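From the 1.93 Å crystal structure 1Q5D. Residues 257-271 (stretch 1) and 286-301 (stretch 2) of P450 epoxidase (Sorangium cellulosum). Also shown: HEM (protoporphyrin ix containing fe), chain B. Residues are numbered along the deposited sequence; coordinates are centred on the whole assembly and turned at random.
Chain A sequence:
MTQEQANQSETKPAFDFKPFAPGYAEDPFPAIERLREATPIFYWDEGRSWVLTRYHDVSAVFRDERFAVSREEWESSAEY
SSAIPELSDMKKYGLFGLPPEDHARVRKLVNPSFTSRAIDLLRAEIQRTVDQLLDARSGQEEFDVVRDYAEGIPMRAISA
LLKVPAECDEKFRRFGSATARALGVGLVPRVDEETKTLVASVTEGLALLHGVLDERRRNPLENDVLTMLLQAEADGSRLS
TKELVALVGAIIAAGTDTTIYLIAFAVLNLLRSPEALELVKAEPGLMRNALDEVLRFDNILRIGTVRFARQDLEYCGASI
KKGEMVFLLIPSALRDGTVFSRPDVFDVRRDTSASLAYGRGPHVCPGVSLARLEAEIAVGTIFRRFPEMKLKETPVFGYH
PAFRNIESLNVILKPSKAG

Stretch 1 257-271: DTTIYLIAFAVLNLL
Stretch 2 286-301: LMRNALDEVLRFDNIL

How are the two backbones placed? Stretch 1 is helical from Asp257 to Leu271 and the helix runs on beyond it; stretch 2 is helical up to Phe297, then leaves helical phi/psi at Asp298 (-136/64) and continues extended through Asn299 (-60/137). The helix axes cross at 98°, nearly perpendicular, and approach to 9.4 Å. Two CA pairs fix the register: Ala266 CA lies 5.9 Å from Val294 CA, and Tyr261 CA lies 6.6 Å from Ile300 CA. Together the stretches bury 674 Å².

What fills the apolar crossing? At Ala266 the small side chain permits close approach: its CB sits 3.6 Å from Leu291 CD2 (m, t), and its CA is 3.7 Å from Val294 CG2. Val294 (t) points toward stretch 1 and puts CG1 3.8 Å from Phe265 CB. Leu262 (t, p) starts sideways, but its end bends nearer, leaving CD1 3.9 Å from Leu295 CG; Leu295 is m, t. Farther along, Leu270 CD1 (m, t) meets Met287 CE at 4.2 Å, the methionine reaching in with chi1 t, chi2 p and chi3 p.

How does the segment after the second helix join in? Ile300 (p, t) points toward stretch 1 and loses 97 Å² to it, the most of any residue here. Its CG2 stands over one face of the Phe265 ring, 3.7 Å from the centroid and 8° off the normal, a CH-pi contact; Phe265 has chi1 -90° and chi2 56°. The same Ile300 CG2 lies 3.8 Å from Tyr261 CB, while the tyrosine ring leads away. Ile300 CD1 reaches Thr258 O at 3.7 Å. Asn299 ND2 donates a hydrogen bond to Leu295 O at 3.1 Å, and Leu301 N donates one to Asn299 OD1 at 3.0 Å, bracing this turn.

Where do polar groups hold the stretches? Asn269 (chi1 -84°, chi2 -80°) suits its place because its amide both donates and accepts. Its ND2 gives a hydrogen bond to Phe265 O, one turn back, at 2.9 Å, and a weak one across the contact to Asp298 OD2 at 3.3 Å, with Asp298 at chi1 -156°. Water 1 bridges the same pair, donating to Asn269 OD1 at 2.7 Å and to Asp298 OD2 at 3.1 Å. Asn269 OD1 also lies at the edge of the Phe297 ring, 3.4 Å from Phe297 CE2, with Phe297 at chi1 168° and chi2 68°.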

# COMPACT_ATOMS: atom_id res chain seq x y z
N ASP A 257 0.56 -2.76 5.66
CA ASP A 257 -0.49 -3.61 5.13
C ASP A 257 -0.38 -3.82 3.61
O ASP A 257 -0.65 -4.89 3.11
CB ASP A 257 -1.87 -3.05 5.52
CG ASP A 257 -2.19 -3.28 7.00
OD1 ASP A 257 -1.34 -3.86 7.71
OD2 ASP A 257 -3.25 -2.92 7.54
N THR A 258 0.02 -2.78 2.90
CA THR A 258 0.20 -2.89 1.46
C THR A 258 1.10 -4.08 1.16
O THR A 258 0.76 -4.95 0.36
CB THR A 258 0.82 -1.59 0.90
OG1 THR A 258 2.02 -1.28 1.64
CG2 THR A 258 -0.07 -0.40 1.20
N THR A 259 2.25 -4.15 1.82
CA THR A 259 3.20 -5.21 1.52
C THR A 259 2.71 -6.60 1.93
O THR A 259 3.00 -7.59 1.28
CB THR A 259 4.56 -4.93 2.17
OG1 THR A 259 4.94 -3.56 1.91
CG2 THR A 259 5.63 -5.77 1.50
N ILE A 260 1.98 -6.66 3.04
CA ILE A 260 1.39 -7.92 3.47
C ILE A 260 0.52 -8.48 2.34
O ILE A 260 0.58 -9.67 2.01
CB ILE A 260 0.54 -7.69 4.77
CG1 ILE A 260 1.42 -7.19 5.93
CG2 ILE A 260 -0.23 -8.96 5.16
CD1 ILE A 260 0.64 -6.93 7.24
N TYR A 261 -0.32 -7.62 1.77
CA TYR A 261 -1.23 -8.10 0.73
C TYR A 261 -0.51 -8.43 -0.58
O TYR A 261 -0.88 -9.37 -1.27
CB TYR A 261 -2.40 -7.14 0.54
CG TYR A 261 -3.18 -7.05 1.84
CD1 TYR A 261 -3.55 -8.20 2.51
CD2 TYR A 261 -3.49 -5.82 2.42
CE1 TYR A 261 -4.24 -8.14 3.71
CE2 TYR A 261 -4.17 -5.76 3.62
CZ TYR A 261 -4.54 -6.93 4.25
OH TYR A 261 -5.22 -6.90 5.44
N LEU A 262 0.53 -7.69 -0.90
CA LEU A 262 1.34 -8.04 -2.07
C LEU A 262 1.88 -9.48 -1.97
O LEU A 262 1.74 -10.30 -2.92
CB LEU A 262 2.49 -7.04 -2.24
CG LEU A 262 3.57 -7.40 -3.27
CD1 LEU A 262 2.91 -7.64 -4.64
CD2 LEU A 262 4.61 -6.29 -3.37
N ILE A 263 2.49 -9.77 -0.83
CA ILE A 263 3.03 -11.09 -0.58
C ILE A 263 1.92 -12.13 -0.63
O ILE A 263 2.06 -13.17 -1.29
CB ILE A 263 3.76 -11.12 0.80
CG1 ILE A 263 5.00 -10.22 0.76
CG2 ILE A 263 4.14 -12.55 1.15
CD1 ILE A 263 5.64 -9.94 2.10
N ALA A 264 0.81 -11.88 0.06
CA ALA A 264 -0.29 -12.84 0.07
C ALA A 264 -0.91 -13.02 -1.31
O ALA A 264 -1.15 -14.16 -1.75
CB ALA A 264 -1.36 -12.43 1.11
N PHE A 265 -1.18 -11.91 -1.99
CA PHE A 265 -1.77 -11.97 -3.32
C PHE A 265 -0.80 -12.68 -4.30
O PHE A 265 -1.21 -13.39 -5.21
CB PHE A 265 -2.05 -10.56 -3.84
CG PHE A 265 -3.43 -10.02 -3.49
CD1 PHE A 265 -3.87 -9.94 -2.17
CD2 PHE A 265 -4.27 -9.56 -4.48
CE1 PHE A 265 -5.14 -9.42 -1.86
CE2 PHE A 265 -5.54 -9.03 -4.18
CZ PHE A 265 -5.96 -8.97 -2.86
N ALA A 266 0.50 -12.48 -4.11
CA ALA A 266 1.49 -13.11 -5.00
C ALA A 266 1.44 -14.62 -4.87
O ALA A 266 1.38 -15.33 -5.88
CB ALA A 266 2.90 -12.57 -4.73
N VAL A 267 1.44 -15.11 -3.63
CA VAL A 267 1.35 -16.54 -3.36
C VAL A 267 0.04 -17.11 -3.89
O VAL A 267 0.03 -18.15 -4.54
CB VAL A 267 1.49 -16.86 -1.85
CG1 VAL A 267 1.05 -18.29 -1.55
CG2 VAL A 267 2.94 -16.61 -1.35
N LEU A 268 -1.06 -16.41 -3.62
CA LEU A 268 -2.38 -16.82 -4.11
C LEU A 268 -2.39 -16.97 -5.63
O LEU A 268 -2.84 -17.99 -6.17
CB LEU A 268 -3.46 -15.81 -3.68
CG LEU A 268 -4.86 -16.08 -4.24
CD1 LEU A 268 -5.26 -17.55 -4.03
CD2 LEU A 268 -5.89 -15.16 -3.58
N ASN A 269 -1.89 -15.95 -6.32
CA ASN A 269 -1.92 -15.94 -7.76
C ASN A 269 -0.99 -16.95 -8.40
O ASN A 269 -1.27 -17.43 -9.49
CB ASN A 269 -1.67 -14.53 -8.31
CG ASN A 269 -2.93 -13.70 -8.35
OD1 ASN A 269 -3.75 -13.83 -9.26
ND2 ASN A 269 -3.08 -12.83 -7.37
N LEU A 270 0.09 -17.30 -7.72
CA LEU A 270 1.01 -18.32 -8.23
C LEU A 270 0.47 -19.72 -7.96
O LEU A 270 0.69 -20.63 -8.76
CB LEU A 270 2.42 -18.14 -7.63
CG LEU A 270 3.17 -16.93 -8.18
CD1 LEU A 270 4.49 -16.67 -7.42
CD2 LEU A 270 3.41 -17.05 -9.69
N LEU A 271 -0.25 -19.90 -6.86
CA LEU A 271 -0.98 -21.16 -6.63
C LEU A 271 -2.10 -21.34 -7.66
O LEU A 271 -2.36 -22.45 -8.11
CB LEU A 271 -1.55 -21.22 -5.22
CG LEU A 271 -0.55 -21.24 -4.07
CD1 LEU A 271 -1.28 -21.21 -2.75
CD2 LEU A 271 0.37 -22.45 -4.16
N LEU A 286 12.40 -14.06 -13.44
CA LEU A 286 11.06 -13.57 -13.78
C LEU A 286 10.24 -13.16 -12.54
O LEU A 286 9.16 -12.58 -12.67
CB LEU A 286 10.29 -14.65 -14.54
CG LEU A 286 9.52 -14.28 -15.82
CD1 LEU A 286 10.18 -13.16 -16.62
CD2 LEU A 286 9.29 -15.52 -16.70
N MET A 287 10.74 -13.46 -11.34
CA MET A 287 9.95 -13.23 -10.13
C MET A 287 9.57 -11.75 -10.02
O MET A 287 8.43 -11.40 -9.71
CB MET A 287 10.69 -13.72 -8.88
CG MET A 287 9.90 -13.56 -7.57
SD MET A 287 8.24 -14.29 -7.63
CE MET A 287 8.60 -15.95 -7.20
N ARG A 288 10.54 -10.89 -10.28
CA ARG A 288 10.34 -9.45 -10.21
C ARG A 288 9.15 -9.02 -11.08
O ARG A 288 8.26 -8.32 -10.62
CB ARG A 288 11.60 -8.74 -10.67
CG ARG A 288 12.12 -7.73 -9.69
CD ARG A 288 11.42 -6.39 -9.77
NE ARG A 288 11.79 -5.51 -8.66
CZ ARG A 288 13.02 -5.07 -8.41
NH1 ARG A 288 14.03 -5.42 -9.20
NH2 ARG A 288 13.24 -4.26 -7.37
N ASN A 289 9.16 -9.45 -12.33
CA ASN A 289 8.08 -9.12 -13.25
C ASN A 289 6.77 -9.74 -12.83
O ASN A 289 5.73 -9.13 -12.98
CB ASN A 289 8.42 -9.55 -14.68
CG ASN A 289 7.49 -8.92 -15.69
OD1 ASN A 289 7.37 -7.70 -15.76
ND2 ASN A 289 6.80 -9.76 -16.46
N ALA A 290 6.82 -10.95 -12.30
CA ALA A 290 5.61 -11.63 -11.83
C ALA A 290 4.94 -10.87 -10.68
O ALA A 290 3.71 -10.85 -10.57
CB ALA A 290 5.94 -13.03 -11.39
N LEU A 291 5.74 -10.24 -9.84
CA LEU A 291 5.20 -9.55 -8.67
C LEU A 291 4.54 -8.26 -9.13
O LEU A 291 3.54 -7.84 -8.56
CB LEU A 291 6.30 -9.26 -7.64
CG LEU A 291 6.91 -10.51 -7.00
CD1 LEU A 291 8.14 -10.14 -6.17
CD2 LEU A 291 5.87 -11.23 -6.14
N ASP A 292 5.10 -7.65 -10.17
CA ASP A 292 4.48 -6.45 -10.73
C ASP A 292 3.16 -6.80 -11.42
O ASP A 292 2.17 -6.05 -11.36
CB ASP A 292 5.43 -5.73 -11.70
CG ASP A 292 6.63 -5.13 -11.00
OD1 ASP A 292 6.54 -4.81 -9.79
OD2 ASP A 292 7.73 -4.93 -11.57
N GLU A 293 3.16 -7.94 -12.10
CA GLU A 293 1.94 -8.43 -12.75
C GLU A 293 0.87 -8.83 -11.72
O GLU A 293 -0.31 -8.78 -12.01
CB GLU A 293 2.27 -9.58 -13.70
CG GLU A 293 1.06 -10.35 -14.23
CD GLU A 293 0.23 -9.58 -15.22
OE1 GLU A 293 -0.53 -10.21 -15.99
OE2 GLU A 293 0.33 -8.34 -15.26
N VAL A 294 1.28 -9.23 -10.52
CA VAL A 294 0.29 -9.54 -9.49
C VAL A 294 -0.55 -8.30 -9.22
O VAL A 294 -1.79 -8.37 -9.17
CB VAL A 294 0.94 -10.02 -8.17
CG1 VAL A 294 -0.08 -9.98 -7.00
CG2 VAL A 294 1.50 -11.41 -8.32
N LEU A 295 0.12 -7.15 -9.08
CA LEU A 295 -0.57 -5.89 -8.79
C LEU A 295 -1.30 -5.31 -9.98
O LEU A 295 -2.25 -4.55 -9.82
CB LEU A 295 0.40 -4.84 -8.23
CG LEU A 295 0.96 -5.15 -6.84
CD1 LEU A 295 1.90 -4.08 -6.39
CD2 LEU A 295 -0.16 -5.35 -5.81
N ARG A 296 -0.84 -5.67 -11.18
CA ARG A 296 -1.50 -5.24 -12.40
C ARG A 296 -2.79 -6.06 -12.61
O ARG A 296 -3.88 -5.50 -12.85
CB ARG A 296 -0.52 -5.40 -13.59
CG ARG A 296 -0.90 -4.63 -14.87
CD ARG A 296 -2.10 -5.24 -15.64
NE ARG A 296 -2.04 -6.69 -15.83
CZ ARG A 296 -3.06 -7.44 -16.29
NH1 ARG A 296 -4.22 -6.86 -16.57
NH2 ARG A 296 -2.93 -8.75 -16.46
N PHE A 297 -2.67 -7.38 -12.49
CA PHE A 297 -3.76 -8.29 -12.79
C PHE A 297 -4.79 -8.31 -11.66
O PHE A 297 -6.00 -8.36 -11.91
CB PHE A 297 -3.22 -9.71 -12.98
CG PHE A 297 -4.29 -10.78 -13.02
CD1 PHE A 297 -5.18 -10.85 -14.08
CD2 PHE A 297 -4.37 -11.74 -12.02
CE1 PHE A 297 -6.16 -11.83 -14.13
CE2 PHE A 297 -5.34 -12.73 -12.07
CZ PHE A 297 -6.24 -12.78 -13.12
N ASP A 298 -4.29 -8.25 -10.43
CA ASP A 298 -5.16 -8.43 -9.26
C ASP A 298 -4.84 -7.39 -8.20
O ASP A 298 -4.39 -7.73 -7.10
CB ASP A 298 -4.96 -9.83 -8.70
CG ASP A 298 -6.15 -10.32 -7.90
OD1 ASP A 298 -7.22 -9.66 -7.87
OD2 ASP A 298 -6.08 -11.39 -7.27
N ASN A 299 -5.07 -6.13 -8.53
CA ASN A 299 -4.65 -5.05 -7.68
C ASN A 299 -5.29 -5.15 -6.31
O ASN A 299 -6.50 -5.44 -6.20
CB ASN A 299 -5.01 -3.71 -8.30
CG ASN A 299 -4.38 -2.56 -7.56
OD1 ASN A 299 -5.04 -1.86 -6.78
ND2 ASN A 299 -3.07 -2.36 -7.80
N ILE A 300 -4.48 -4.92 -5.28
CA ILE A 300 -4.92 -5.06 -3.88
C ILE A 300 -5.86 -3.96 -3.38
O ILE A 300 -6.44 -4.10 -2.28
CB ILE A 300 -3.69 -5.09 -2.93
CG1 ILE A 300 -2.93 -3.76 -3.01
CG2 ILE A 300 -2.83 -6.34 -3.17
CD1 ILE A 300 -1.85 -3.52 -1.92
N LEU A 301 -5.98 -2.87 -4.13
CA LEU A 301 -6.83 -1.77 -3.70
C LEU A 301 -8.30 -2.09 -3.98
O LEU A 301 -8.64 -2.55 -5.07
CB LEU A 301 -6.47 -0.47 -4.42
CG LEU A 301 -5.10 0.11 -4.04
CD1 LEU A 301 -4.78 1.41 -4.80
CD2 LEU A 301 -5.09 0.34 -2.52
CHA HEM B . 2.37 6.34 -1.94
CHB HEM B . 1.13 1.92 -3.42
CHC HEM B . 4.49 -0.00 -0.47
CHD HEM B . 5.29 4.34 1.41
C1A HEM B . 1.81 5.31 -2.65
C2A HEM B . 0.89 5.46 -3.76
C3A HEM B . 0.53 4.24 -4.16
C4A HEM B . 1.22 3.28 -3.32
CMA HEM B . -0.45 3.90 -5.32
CAA HEM B . 0.41 6.80 -4.35
CBA HEM B . -0.96 7.19 -3.79
CGA HEM B . -1.44 8.46 -4.47
O1A HEM B . -2.50 9.02 -4.05
O2A HEM B . -0.75 8.94 -5.42
C1B HEM B . 1.94 1.05 -2.74
C2B HEM B . 1.91 -0.38 -2.93
C3B HEM B . 2.81 -0.91 -2.12
C4B HEM B . 3.46 0.15 -1.38
CMB HEM B . 0.98 -1.18 -3.88
CAB HEM B . 3.06 -2.42 -2.07
CBB HEM B . 3.64 -3.01 -1.03
C1C HEM B . 5.03 1.00 0.27
C2C HEM B . 6.12 0.87 1.22
C3C HEM B . 6.32 2.08 1.74
C4C HEM B . 5.39 3.01 1.12
CMC HEM B . 6.84 -0.47 1.53
CAC HEM B . 7.34 2.56 2.80
CBC HEM B . 8.36 1.78 3.17
C1D HEM B . 4.53 5.26 0.73
C2D HEM B . 4.43 6.64 1.10
C3D HEM B . 3.53 7.27 0.07
C4D HEM B . 3.15 6.20 -0.82
CMD HEM B . 5.11 7.33 2.29
CAD HEM B . 3.11 8.75 -0.04
CBD HEM B . 3.95 9.32 -1.18
CGD HEM B . 3.61 10.78 -1.41
O1D HEM B . 2.43 11.14 -1.20
O2D HEM B . 4.52 11.57 -1.78
NA HEM B . 2.00 3.97 -2.41
NB HEM B . 2.90 1.37 -1.78
NC HEM B . 4.62 2.31 0.25
ND HEM B . 3.76 5.03 -0.40
FE HEM B . 3.43 3.16 -1.21
O HOH W 1 -6.36 -14.17 -8.71
O HOH W 2 1.76 2.94 0.22